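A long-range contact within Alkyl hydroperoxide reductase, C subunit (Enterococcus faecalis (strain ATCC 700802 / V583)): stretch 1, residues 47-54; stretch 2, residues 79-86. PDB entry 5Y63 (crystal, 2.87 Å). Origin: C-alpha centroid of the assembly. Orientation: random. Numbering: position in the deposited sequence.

Stretch 1, residues 47-54: FFFYPADF
Stretch 2, residues 79-86: VYSVSEDS

Two neighboring parallel strands carry most of this contact, and the loops that follow them continue it. Phe-47 to Phe-49 run beside Val-79 to Ser-83, with axes approaching to 4.3 Å and N-to-C directions 27° apart. The register pairs Phe-47 with Tyr-80, Phe-48 with Ser-81 and Phe-49 with Val-82, at CA-CA separations of 4.8, 4.4 and 4.5 Å. Together the stretches bury 575 Å².

Phe-47 (phi/psi -83/126) takes the m rotamer, with chi2 at 83°, on the sheet face shared with Tyr-80, Phe-49 and Val-82. Its ring lies near parallel to that of Tyr-80 (m, chi2 -88°), the planes at 28° and the centroids 5.6 Å apart, but the two are slid so that they barely overlap. Its edge meets Val-82, CD2 lying 3.9 Å from CG2 of Val-82, an apolar contact between buried groups. The CA of Phe-47 also lies 3.3 Å from the O of Tyr-80, a CA-H...O contact typical of neighboring strands.

Phe-48 (-119/87) supplies the parallel ladder's alternating bonds. Its N donates to the O of Tyr-80 at 2.8 Å, and its O accepts from the N of Val-82 at 2.9 Å, both nearly straight. One residue thus bonds to the two residues flanking its partner, Ser-81. Its t side chain (chi2 85°) starts on the Ser-81 face, but its end leads away, so the side chains of Phe-48 and the small Ser-81 (p) come no closer than 4.5 Å, CB to CB.

Phe-49 (-73/142; m, chi2 90°) returns to the face of Phe-47, Tyr-80 and Val-82. Val-82 (-125/136, t) lies over its ring: CB sits 3.9 Å from the centroid of the Phe-49 ring, a CH-pi contact, and CG1 approaches CE2 of Phe-49 to 3.5 Å. A branched valine suits this place, filling the space beside both Phe-47 and Phe-49; it has the largest area covered across the contact.

At Tyr-50 (-150/153) the backbone N donates to the O of Val-82 at 3.0 Å, the last backbone-to-backbone bond of the contact. The CA-to-CB bond points sideways, yet chi1 p with chi2 -81° brings the ring over Ser-83, whose CB lies 3.6 Å from the Tyr-50 centroid. The phenol end is polar: OH donates to OD1 of Asp-53 at 2.8 Å and accepts from a water, 2.9 Å away, that also bonds OG of Ser-81 at 2.9 Å.

Pro-51 (-64/-56, C-gamma exo) and Ala-52 (-152/144) turn their side chains away, but a second water joins the loops, donating to the O of Pro-51 at 2.8 Å and accepting from the N of Glu-84 at 3.0 Å.

Asp-53 (-73/167, m) points toward Asp-85 (-81/157, m). Its N donates to OD2 of Asp-85 at 3.0 Å, although OD1 of Asp-53 stands just 2.9 Å from that same OD2, a close approach of two acceptors. Across from it, the N of Asp-85 donates to OG of Ser-83 (t) at 3.0 Å. Phe-54 (44/51, m) leaves the contact.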

# COMPACT_ATOMS: atom_id res chain seq x y z
N PHE A 47 37.81 10.85 -15.10
CA PHE A 47 37.07 9.86 -15.88
C PHE A 47 36.68 10.51 -17.21
O PHE A 47 36.07 11.57 -17.22
CB PHE A 47 35.84 9.37 -15.13
CG PHE A 47 36.16 8.48 -13.97
CD1 PHE A 47 36.52 9.02 -12.74
CD2 PHE A 47 36.12 7.10 -14.11
CE1 PHE A 47 36.83 8.19 -11.67
CE2 PHE A 47 36.43 6.27 -13.04
CZ PHE A 47 36.78 6.82 -11.82
N PHE A 48 37.05 9.86 -18.31
CA PHE A 48 36.83 10.42 -19.64
C PHE A 48 35.92 9.49 -20.45
O PHE A 48 36.39 8.60 -21.17
CB PHE A 48 38.17 10.63 -20.35
CG PHE A 48 38.08 11.51 -21.56
CD1 PHE A 48 38.15 12.89 -21.43
CD2 PHE A 48 37.94 10.97 -22.83
CE1 PHE A 48 38.07 13.71 -22.54
CE2 PHE A 48 37.87 11.78 -23.94
CZ PHE A 48 37.93 13.16 -23.80
N PHE A 49 34.62 9.69 -20.30
CA PHE A 49 33.63 8.89 -21.01
C PHE A 49 33.58 9.26 -22.49
O PHE A 49 33.70 10.43 -22.84
CB PHE A 49 32.24 9.09 -20.40
CG PHE A 49 32.05 8.40 -19.09
CD1 PHE A 49 32.36 9.05 -17.90
CD2 PHE A 49 31.55 7.11 -19.04
CE1 PHE A 49 32.18 8.42 -16.69
CE2 PHE A 49 31.37 6.48 -17.83
CZ PHE A 49 31.68 7.13 -16.65
N TYR A 50 33.41 8.25 -23.35
CA TYR A 50 33.24 8.48 -24.79
C TYR A 50 32.36 7.38 -25.40
O TYR A 50 32.31 6.27 -24.88
CB TYR A 50 34.61 8.53 -25.48
CG TYR A 50 35.36 7.22 -25.47
CD1 TYR A 50 36.07 6.82 -24.34
CD2 TYR A 50 35.35 6.38 -26.57
CE1 TYR A 50 36.74 5.61 -24.32
CE2 TYR A 50 36.01 5.17 -26.56
CZ TYR A 50 36.72 4.79 -25.43
OH TYR A 50 37.38 3.59 -25.41
N PRO A 51 31.65 7.70 -26.50
CA PRO A 51 30.60 6.81 -27.02
C PRO A 51 31.05 5.43 -27.51
O PRO A 51 30.52 4.42 -27.03
CB PRO A 51 29.99 7.61 -28.18
CG PRO A 51 30.36 9.02 -27.91
CD PRO A 51 31.71 8.95 -27.27
N ALA A 52 31.99 5.37 -28.45
CA ALA A 52 32.29 4.10 -29.11
C ALA A 52 33.73 3.99 -29.63
O ALA A 52 34.31 4.96 -30.10
CB ALA A 52 31.32 3.87 -30.26
N ASP A 53 34.28 2.78 -29.54
CA ASP A 53 35.54 2.45 -30.18
C ASP A 53 35.34 2.34 -31.69
O ASP A 53 34.21 2.25 -32.17
CB ASP A 53 36.12 1.14 -29.64
CG ASP A 53 36.59 1.27 -28.20
OD1 ASP A 53 36.10 2.15 -27.48
OD2 ASP A 53 37.47 0.48 -27.80
N PHE A 54 36.45 2.31 -32.42
CA PHE A 54 36.45 2.35 -33.88
C PHE A 54 35.49 3.41 -34.42
O PHE A 54 34.65 3.13 -35.28
CB PHE A 54 36.16 0.96 -34.45
CG PHE A 54 37.24 -0.03 -34.15
CD1 PHE A 54 37.29 -0.69 -32.93
CD2 PHE A 54 38.23 -0.30 -35.09
CE1 PHE A 54 38.29 -1.60 -32.65
CE2 PHE A 54 39.24 -1.21 -34.82
CZ PHE A 54 39.27 -1.87 -33.60
N VAL A 79 44.37 9.38 -15.47
CA VAL A 79 43.30 9.49 -16.46
C VAL A 79 42.68 8.12 -16.72
O VAL A 79 43.40 7.15 -16.98
CB VAL A 79 43.83 10.07 -17.80
CG1 VAL A 79 42.73 10.15 -18.84
CG2 VAL A 79 44.45 11.44 -17.57
N TYR A 80 41.36 8.03 -16.64
CA TYR A 80 40.64 6.79 -16.91
C TYR A 80 39.60 7.00 -18.01
O TYR A 80 38.52 7.54 -17.75
CB TYR A 80 39.95 6.29 -15.64
CG TYR A 80 40.88 6.10 -14.46
CD1 TYR A 80 41.56 4.90 -14.26
CD2 TYR A 80 41.07 7.13 -13.54
CE1 TYR A 80 42.41 4.73 -13.19
CE2 TYR A 80 41.92 6.96 -12.45
CZ TYR A 80 42.59 5.76 -12.28
OH TYR A 80 43.43 5.59 -11.20
N SER A 81 39.92 6.60 -19.24
CA SER A 81 38.95 6.68 -20.33
C SER A 81 37.94 5.54 -20.19
O SER A 81 38.33 4.39 -19.95
CB SER A 81 39.63 6.63 -21.70
OG SER A 81 40.03 5.31 -22.05
N VAL A 82 36.66 5.86 -20.34
CA VAL A 82 35.59 4.90 -20.12
C VAL A 82 34.69 4.81 -21.35
O VAL A 82 34.31 5.81 -21.94
CB VAL A 82 34.74 5.28 -18.90
CG1 VAL A 82 33.91 4.08 -18.44
CG2 VAL A 82 35.61 5.77 -17.75
N SER A 83 34.36 3.58 -21.72
CA SER A 83 33.43 3.30 -22.80
C SER A 83 32.65 2.04 -22.45
O SER A 83 33.07 1.25 -21.60
CB SER A 83 34.19 3.14 -24.12
OG SER A 83 33.52 2.30 -25.04
N GLU A 84 31.51 1.84 -23.11
CA GLU A 84 30.71 0.64 -22.90
C GLU A 84 31.26 -0.56 -23.68
O GLU A 84 30.64 -1.62 -23.70
CB GLU A 84 29.25 0.91 -23.28
CG GLU A 84 28.60 2.04 -22.50
CD GLU A 84 28.53 1.77 -21.01
OE1 GLU A 84 27.64 1.01 -20.58
OE2 GLU A 84 29.36 2.32 -20.26
N ASP A 85 32.42 -0.38 -24.31
CA ASP A 85 33.11 -1.47 -24.99
C ASP A 85 33.90 -2.32 -24.00
O ASP A 85 34.26 -1.85 -22.92
CB ASP A 85 34.05 -0.90 -26.06
CG ASP A 85 33.30 -0.22 -27.18
OD1 ASP A 85 32.62 -0.93 -27.96
OD2 ASP A 85 33.38 1.03 -27.30
N SER A 86 34.17 -3.56 -24.38
CA SER A 86 34.94 -4.47 -23.54
C SER A 86 36.42 -4.16 -23.65
O SER A 86 36.87 -3.48 -24.57
CB SER A 86 34.68 -5.93 -23.93
OG SER A 86 35.31 -6.25 -25.16
O HOH W 1 38.23 3.16 -22.71
O HOH W 2 30.22 4.32 -24.28